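Local coordinates for 6-aminohexanoate-cyclic-dimer hydrolase (Arthrobacter sp., PDB 3A2Q), which hydrolyses the cyclic dimer of 6-aminohexanoic acid, a by-product of nylon-6 manufacture, to the linear dimer, at residues Ala37-Ile42 and Ala160-Val165; Asn139-Gly144 and Arg479-Leu484. The protein carries 1 engineered substitution. All blocks are in the same frame, centred on the assembly; numbering follows the deposited sequence.

Contact 1 of 2, residues Ala37-Ile42 and Ala160-Val165; sequences AVNPEI and AALSPV
V38 and I42, one turn apart on helix 24-42, meet A160 and L162 in a buried apolar contact with the loop that leads from helix 152-159 into strand 165-170. No hydrogen bond crosses it. L162 has the largest share, through its two methyl branches: CD2 lies 4.2 Å from V38 CG1 as the two side chains cross obliquely, while CD1 meets the end of I42 tip to tip, 4.1 Å from I42 CD1. With CG1 of I42 between the backbone N and the carbonyl carbon (chi1 55°) and CD1 extended from there, this methyl also comes 3.8 Å from A160 CB. N39 crosses L162 at about a right angle, its OD1 3.8 Å from L162 CD1; that oxygen accepts a hydrogen bond from V45 N of strand 45-48. A161, with positive phi, is the C-prime residue of a Schellman motif that ends helix 152-159 and turns the chain so that A160 and L162 both face helix 24-42. H34 NE2, a turn earlier in that helix, bonds to A160 O, and V35 also touches L162. Farther along the loop, S163 packs on L70 of strand 68-72, the sheet neighbour of strand 165-170.

Contact 2 of 2, residues Asn139-Gly144 and Arg479-Leu484; sequences NPWNLG and RRPQLL
P140 and W141, inside a type I beta turn from N139 to N142, lie against the chain at P481-L483, with CA atoms 4.4 Å apart at W141 and P481; one weak hydrogen bond crosses, from L483 N to P140 O (3.3 Å, 146°). P481 is the middle of the packing. Its CB sits over the five-membered ring of W141, 3.6 Å from the centroid and 8° off the ring normal, a CH-pi contact. The CD atom of the same proline lies 3.7 Å from W141 CZ2, and the R480-P481 peptide continues across the six-membered ring, bringing R480 O to 3.5 Å from W141 CZ3. W141 CB points away from the other segment, yet its ring comes back to P481; chi1 (-62°) sets CG anti to the carbonyl carbon, and the turn about chi2 lays the ring face against P481. Its NE1 bonds to C182 O, which helps fix the rotation of the ring. Beside this CH-pi contact, P140 CB touches P481 CB at 3.9 Å and L483 CD2 at 3.8 Å, so P140 CB is packed by both P481 and L483. N139 steadies the turn from within: its OD1 accepts from W141 N in an Asx turn (2.9 Å), while its ND2 reaches V181 O and S146 O. A second Asx turn follows, N142 OD1 taking the N-H of G144 in the carbonyl plane, on a lone pair. The contact thus fastens the chain that follows helix 460-473, close to the C-terminus, onto the loop preceding helix 152-159. M442 of strand 435-442 touches both W141 and R479, and L483 and L143 pack on helix 24-42.

The centres of contacts 1 and 2 lie about 11 Å apart, on the same side of the chain's centre, and the two touch directly. L483 joins them: its CD2 lies 3.3 Å from V38 CG1 and 3.6 Å from I42 CG2, while L143 CD2 also packs on I42 CG2. Along the chain the segments alternate, 37-42, 139-144, 160-165, 479-484, with helix 152-159 just ahead of the third. The last turns of helix 24-42 therefore meet the loops on both sides of helix 152-159 and the C-terminal tail, gathering distant parts of the amidase chain into one packed region away from the ligand pockets.

Contact 1 of 2, residues Ala37-Ile42 and Ala160-Val165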
ATOM      1  N   ALA A  37     -18.532   5.029  15.351  1.00 40.59           N
ATOM      2  CA  ALA A  37     -19.773   5.092  14.588  1.00 40.46           C
ATOM      3  C   ALA A  37     -19.709   4.473  13.193  1.00 42.33           C
ATOM      4  O   ALA A  37     -20.604   3.724  12.793  1.00 39.04           O
ATOM      5  CB  ALA A  37     -20.225   6.543  14.478  1.00 38.94           C
ATOM      6  N   VAL A  38     -18.644   4.786  12.460  1.00 41.76           N
ATOM      7  CA  VAL A  38     -18.476   4.308  11.090  1.00 40.66           C
ATOM      8  C   VAL A  38     -17.755   2.974  10.900  1.00 38.33           C
ATOM      9  O   VAL A  38     -18.148   2.177  10.047  1.00 35.65           O
ATOM     10  CB  VAL A  38     -17.756   5.390  10.241  1.00 44.13           C
ATOM     11  CG1 VAL A  38     -17.350   4.828   8.890  1.00 47.76           C
ATOM     12  CG2 VAL A  38     -18.674   6.584  10.057  1.00 46.33           C
ATOM     13  N   ASN A  39     -16.711   2.726  11.686  1.00 35.86           N
ATOM     14  CA  ASN A  39     -15.952   1.488  11.542  1.00 37.35           C
ATOM     15  C   ASN A  39     -16.757   0.192  11.603  1.00 39.49           C
ATOM     16  O   ASN A  39     -16.419  -0.779  10.926  1.00 41.49           O
ATOM     17  CB  ASN A  39     -14.828   1.420  12.573  1.00 37.91           C
ATOM     18  CG  ASN A  39     -13.866   0.290  12.293  1.00 42.33           C
ATOM     19  OD1 ASN A  39     -13.264   0.226  11.218  1.00 42.16           O
ATOM     20  ND2 ASN A  39     -13.715  -0.611  13.253  1.00 38.85           N
ATOM     21  N   PRO A  40     -17.822   0.145  12.420  1.00 40.74           N
ATOM     22  CA  PRO A  40     -18.585  -1.108  12.465  1.00 39.80           C
ATOM     23  C   PRO A  40     -19.091  -1.536  11.089  1.00 39.79           C
ATOM     24  O   PRO A  40     -19.193  -2.727  10.794  1.00 40.98           O
ATOM     25  CB  PRO A  40     -19.727  -0.788  13.429  1.00 44.07           C
ATOM     26  CG  PRO A  40     -19.142   0.269  14.324  1.00 46.07           C
ATOM     27  CD  PRO A  40     -18.364   1.135  13.369  1.00 41.01           C
ATOM     28  N   GLU A  41     -19.390  -0.562  10.239  1.00 39.78           N
ATOM     29  CA  GLU A  41     -19.894  -0.859   8.904  1.00 39.10           C
ATOM     30  C   GLU A  41     -18.843  -1.343   7.907  1.00 36.97           C
ATOM     31  O   GLU A  41     -19.165  -2.079   6.975  1.00 36.65           O
ATOM     32  CB  GLU A  41     -20.600   0.366   8.324  1.00 43.32           C
ATOM     33  CG  GLU A  41     -21.819   0.806   9.106  1.00 47.52           C
ATOM     34  CD  GLU A  41     -22.679   1.778   8.329  1.00 54.50           C
ATOM     35  OE1 GLU A  41     -23.227   1.378   7.278  1.00 56.62           O
ATOM     36  OE2 GLU A  41     -22.807   2.940   8.764  1.00 63.76           O
ATOM     37  N   ILE A  42     -17.589  -0.945   8.094  1.00 36.21           N
ATOM     38  CA  ILE A  42     -16.549  -1.349   7.157  1.00 34.20           C
ATOM     39  C   ILE A  42     -15.496  -2.327   7.680  1.00 33.02           C
ATOM     40  O   ILE A  42     -14.759  -2.912   6.890  1.00 31.04           O
ATOM     41  CB  ILE A  42     -15.846  -0.109   6.554  1.00 30.55           C
ATOM     42  CG1 ILE A  42     -15.300   0.788   7.664  1.00 31.76           C
ATOM     43  CG2 ILE A  42     -16.824   0.668   5.692  1.00 29.32           C
ATOM     44  CD1 ILE A  42     -14.541   2.001   7.150  1.00 32.96           C
ATOM     45  N   ALA A 160     -12.584   6.663   4.649  1.00 29.93           N
ATOM     46  CA  ALA A 160     -13.715   6.952   5.531  1.00 32.86           C
ATOM     47  C   ALA A 160     -13.367   7.958   6.622  1.00 33.58           C
ATOM     48  O   ALA A 160     -14.129   8.146   7.571  1.00 33.80           O
ATOM     49  CB  ALA A 160     -14.221   5.666   6.159  1.00 30.24           C
ATOM     50  N   ALA A 161     -12.209   8.592   6.487  1.00 32.66           N
ATOM     51  CA  ALA A 161     -11.749   9.596   7.440  1.00 32.27           C
ATOM     52  C   ALA A 161     -11.547   9.107   8.875  1.00 32.41           C
ATOM     53  O   ALA A 161     -11.691   9.883   9.820  1.00 32.40           O
ATOM     54  CB  ALA A 161     -12.699  10.788   7.428  1.00 35.07           C
ATOM     55  N   LEU A 162     -11.205   7.832   9.047  1.00 31.08           N
ATOM     56  CA  LEU A 162     -10.965   7.314  10.388  1.00 31.03           C
ATOM     57  C   LEU A 162      -9.596   7.834  10.834  1.00 34.33           C
ATOM     58  O   LEU A 162      -9.235   7.760  12.009  1.00 34.31           O
ATOM     59  CB  LEU A 162     -10.986   5.784  10.394  1.00 31.00           C
ATOM     60  CG  LEU A 162     -12.194   5.117   9.730  1.00 33.55           C
ATOM     61  CD1 LEU A 162     -12.182   3.628  10.046  1.00 32.18           C
ATOM     62  CD2 LEU A 162     -13.486   5.750  10.223  1.00 31.60           C
ATOM     63  N   SER A 163      -8.853   8.369   9.868  1.00 34.35           N
ATOM     64  CA  SER A 163      -7.526   8.952  10.072  1.00 33.94           C
ATOM     65  C   SER A 163      -7.135   9.616   8.756  1.00 34.56           C
ATOM     66  O   SER A 163      -7.547   9.166   7.687  1.00 33.21           O
ATOM     67  CB  SER A 163      -6.497   7.883  10.436  1.00 33.08           C
ATOM     68  OG  SER A 163      -6.648   7.466  11.780  1.00 38.14           O
ATOM     69  N   PRO A 164      -6.349  10.701   8.815  1.00 33.16           N
ATOM     70  CA  PRO A 164      -5.941  11.388   7.583  1.00 32.06           C
ATOM     71  C   PRO A 164      -4.816  10.677   6.830  1.00 31.34           C
ATOM     72  O   PRO A 164      -4.614  10.907   5.639  1.00 32.93           O
ATOM     73  CB  PRO A 164      -5.523  12.769   8.078  1.00 31.84           C
ATOM     74  CG  PRO A 164      -5.020  12.492   9.466  1.00 33.06           C
ATOM     75  CD  PRO A 164      -5.997  11.491  10.012  1.00 32.23           C
ATOM     76  N   VAL A 165      -4.090   9.817   7.537  1.00 30.70           N
ATOM     77  CA  VAL A 165      -2.981   9.075   6.950  1.00 30.49           C
ATOM     78  C   VAL A 165      -2.868   7.701   7.597  1.00 29.63           C
ATOM     79  O   VAL A 165      -3.334   7.493   8.717  1.00 29.20           O
ATOM     80  CB  VAL A 165      -1.641   9.815   7.147  1.00 26.68           C
ATOM     81  CG1 VAL A 165      -1.722  11.210   6.548  1.00 27.70           C
ATOM     82  CG2 VAL A 165      -1.299   9.889   8.617  1.00 28.32           C
TER

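Contact 2 of 2, residues Asn139-Gly144 and Arg479-Leu484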
ATOM      1  N   ASN A 139     -15.870  -1.806   1.405  1.00 29.09           N
ATOM      2  CA  ASN A 139     -15.614  -0.520   0.773  1.00 26.40           C
ATOM      3  C   ASN A 139     -16.594   0.581   1.165  1.00 29.21           C
ATOM      4  O   ASN A 139     -17.806   0.440   0.997  1.00 27.81           O
ATOM      5  CB  ASN A 139     -15.619  -0.694  -0.745  1.00 27.50           C
ATOM      6  CG  ASN A 139     -14.846   0.394  -1.456  1.00 28.97           C
ATOM      7  OD1 ASN A 139     -15.083   1.578  -1.241  1.00 28.31           O
ATOM      8  ND2 ASN A 139     -13.912  -0.007  -2.315  1.00 26.34           N
ATOM      9  N   PRO A 140     -16.075   1.697   1.699  1.00 28.27           N
ATOM     10  CA  PRO A 140     -16.901   2.837   2.114  1.00 29.68           C
ATOM     11  C   PRO A 140     -17.735   3.400   0.959  1.00 32.81           C
ATOM     12  O   PRO A 140     -18.781   4.013   1.178  1.00 33.01           O
ATOM     13  CB  PRO A 140     -15.874   3.849   2.623  1.00 29.55           C
ATOM     14  CG  PRO A 140     -14.722   2.984   3.068  1.00 31.30           C
ATOM     15  CD  PRO A 140     -14.654   1.930   2.008  1.00 30.86           C
ATOM     16  N   TRP A 141     -17.266   3.196  -0.269  1.00 31.12           N
ATOM     17  CA  TRP A 141     -17.978   3.690  -1.440  1.00 29.20           C
ATOM     18  C   TRP A 141     -19.128   2.762  -1.824  1.00 30.67           C
ATOM     19  O   TRP A 141     -20.087   3.189  -2.458  1.00 31.56           O
ATOM     20  CB  TRP A 141     -17.022   3.848  -2.633  1.00 28.23           C
ATOM     21  CG  TRP A 141     -15.917   4.840  -2.398  1.00 26.62           C
ATOM     22  CD1 TRP A 141     -14.760   4.630  -1.704  1.00 30.02           C
ATOM     23  CD2 TRP A 141     -15.890   6.210  -2.817  1.00 24.28           C
ATOM     24  NE1 TRP A 141     -14.014   5.787  -1.661  1.00 28.80           N
ATOM     25  CE2 TRP A 141     -14.684   6.773  -2.336  1.00 29.78           C
ATOM     26  CE3 TRP A 141     -16.768   7.019  -3.552  1.00 26.06           C
ATOM     27  CZ2 TRP A 141     -14.334   8.111  -2.564  1.00 30.84           C
ATOM     28  CZ3 TRP A 141     -16.417   8.356  -3.779  1.00 30.51           C
ATOM     29  CH2 TRP A 141     -15.211   8.884  -3.284  1.00 27.51           C
ATOM     30  N   ASN A 142     -19.012   1.493  -1.443  1.00 29.38           N
ATOM     31  CA  ASN A 142     -20.028   0.479  -1.726  1.00 28.82           C
ATOM     32  C   ASN A 142     -19.723  -0.726  -0.835  1.00 29.07           C
ATOM     33  O   ASN A 142     -18.826  -1.511  -1.129  1.00 28.08           O
ATOM     34  CB  ASN A 142     -19.961   0.067  -3.196  1.00 29.47           C
ATOM     35  CG  ASN A 142     -21.131  -0.785  -3.610  1.00 30.33           C
ATOM     36  OD1 ASN A 142     -21.552  -1.677  -2.877  1.00 32.28           O
ATOM     37  ND2 ASN A 142     -21.659  -0.526  -4.801  1.00 33.16           N
ATOM     38  N   LEU A 143     -20.487  -0.872   0.244  1.00 30.68           N
ATOM     39  CA  LEU A 143     -20.277  -1.952   1.214  1.00 30.43           C
ATOM     40  C   LEU A 143     -20.273  -3.381   0.678  1.00 29.97           C
ATOM     41  O   LEU A 143     -19.810  -4.305   1.353  1.00 29.94           O
ATOM     42  CB  LEU A 143     -21.296  -1.822   2.348  1.00 31.85           C
ATOM     43  CG  LEU A 143     -21.207  -0.487   3.094  1.00 31.75           C
ATOM     44  CD1 LEU A 143     -22.288  -0.412   4.162  1.00 41.32           C
ATOM     45  CD2 LEU A 143     -19.819  -0.340   3.715  1.00 32.80           C
ATOM     46  N   GLY A 144     -20.779  -3.573  -0.532  1.00 29.45           N
ATOM     47  CA  GLY A 144     -20.780  -4.907  -1.098  1.00 30.98           C
ATOM     48  C   GLY A 144     -19.530  -5.157  -1.919  1.00 30.42           C
ATOM     49  O   GLY A 144     -19.370  -6.228  -2.500  1.00 30.81           O
ATOM     50  N   ARG A 479     -14.996  14.776  -3.849  1.00 30.69           N
ATOM     51  CA  ARG A 479     -15.707  13.502  -3.814  1.00 32.05           C
ATOM     52  C   ARG A 479     -15.562  12.770  -2.477  1.00 33.98           C
ATOM     53  O   ARG A 479     -14.475  12.715  -1.898  1.00 33.03           O
ATOM     54  CB  ARG A 479     -15.225  12.602  -4.959  1.00 30.11           C
ATOM     55  CG  ARG A 479     -15.403  13.210  -6.352  1.00 32.05           C
ATOM     56  CD  ARG A 479     -15.215  12.162  -7.452  1.00 25.54           C
ATOM     57  NE  ARG A 479     -13.839  11.679  -7.550  1.00 26.45           N
ATOM     58  CZ  ARG A 479     -12.866  12.292  -8.218  1.00 28.73           C
ATOM     59  NH1 ARG A 479     -13.101  13.425  -8.868  1.00 27.77           N
ATOM     60  NH2 ARG A 479     -11.646  11.769  -8.239  1.00 33.18           N
ATOM     61  N   ARG A 480     -16.670  12.210  -1.994  1.00 34.17           N
ATOM     62  CA  ARG A 480     -16.681  11.475  -0.730  1.00 33.32           C
ATOM     63  C   ARG A 480     -17.520  10.205  -0.851  1.00 32.86           C
ATOM     64  O   ARG A 480     -18.518  10.171  -1.574  1.00 32.46           O
ATOM     65  CB  ARG A 480     -17.264  12.340   0.391  1.00 34.51           C
ATOM     66  CG  ARG A 480     -16.542  13.649   0.616  1.00 39.04           C
ATOM     67  CD  ARG A 480     -17.041  14.336   1.875  1.00 41.63           C
ATOM     68  NE  ARG A 480     -16.470  15.671   2.013  1.00 41.95           N
ATOM     69  CZ  ARG A 480     -16.555  16.408   3.113  1.00 45.61           C
ATOM     70  NH1 ARG A 480     -17.191  15.937   4.177  1.00 46.52           N
ATOM     71  NH2 ARG A 480     -16.000  17.613   3.151  1.00 48.20           N
ATOM     72  N   PRO A 481     -17.128   9.138  -0.138  1.00 31.78           N
ATOM     73  CA  PRO A 481     -17.899   7.893  -0.214  1.00 33.75           C
ATOM     74  C   PRO A 481     -19.278   8.093   0.422  1.00 37.19           C
ATOM     75  O   PRO A 481     -19.435   8.924   1.319  1.00 36.68           O
ATOM     76  CB  PRO A 481     -17.033   6.899   0.557  1.00 28.93           C
ATOM     77  CG  PRO A 481     -16.275   7.768   1.522  1.00 33.41           C
ATOM     78  CD  PRO A 481     -15.927   8.979   0.699  1.00 33.05           C
ATOM     79  N   GLN A 482     -20.269   7.340  -0.050  1.00 39.44           N
ATOM     80  CA  GLN A 482     -21.634   7.448   0.467  1.00 43.21           C
ATOM     81  C   GLN A 482     -21.717   7.155   1.960  1.00 43.25           C
ATOM     82  O   GLN A 482     -22.628   7.624   2.644  1.00 42.72           O
ATOM     83  CB  GLN A 482     -22.572   6.500  -0.287  1.00 47.64           C
ATOM     84  CG  GLN A 482     -22.662   6.770  -1.781  1.00 60.70           C
ATOM     85  CD  GLN A 482     -23.154   8.171  -2.109  1.00 68.80           C
ATOM     86  OE1 GLN A 482     -23.059   8.618  -3.252  1.00 74.66           O
ATOM     87  NE2 GLN A 482     -23.688   8.867  -1.111  1.00 72.29           N
ATOM     88  N   LEU A 483     -20.767   6.374   2.462  1.00 43.88           N
ATOM     89  CA  LEU A 483     -20.735   6.033   3.877  1.00 45.47           C
ATOM     90  C   LEU A 483     -20.742   7.316   4.698  1.00 47.16           C
ATOM     91  O   LEU A 483     -21.273   7.355   5.804  1.00 47.14           O
ATOM     92  CB  LEU A 483     -19.477   5.222   4.194  1.00 44.30           C
ATOM     93  CG  LEU A 483     -19.304   4.723   5.627  1.00 42.47           C
ATOM     94  CD1 LEU A 483     -20.425   3.758   5.977  1.00 45.72           C
ATOM     95  CD2 LEU A 483     -17.955   4.044   5.759  1.00 42.15           C
ATOM     96  N   LEU A 484     -20.145   8.364   4.143  1.00 49.51           N
ATOM     97  CA  LEU A 484     -20.076   9.662   4.804  1.00 52.46           C
ATOM     98  C   LEU A 484     -21.167  10.589   4.269  1.00 57.18           C
ATOM     99  O   LEU A 484     -20.991  11.808   4.216  1.00 55.62           O
ATOM    100  CB  LEU A 484     -18.696  10.291   4.579  1.00 50.04           C
ATOM    101  CG  LEU A 484     -17.523   9.797   5.438  1.00 48.89           C
ATOM    102  CD1 LEU A 484     -17.449   8.284   5.423  1.00 49.41           C
ATOM    103  CD2 LEU A 484     -16.228  10.405   4.912  1.00 49.58           C
TER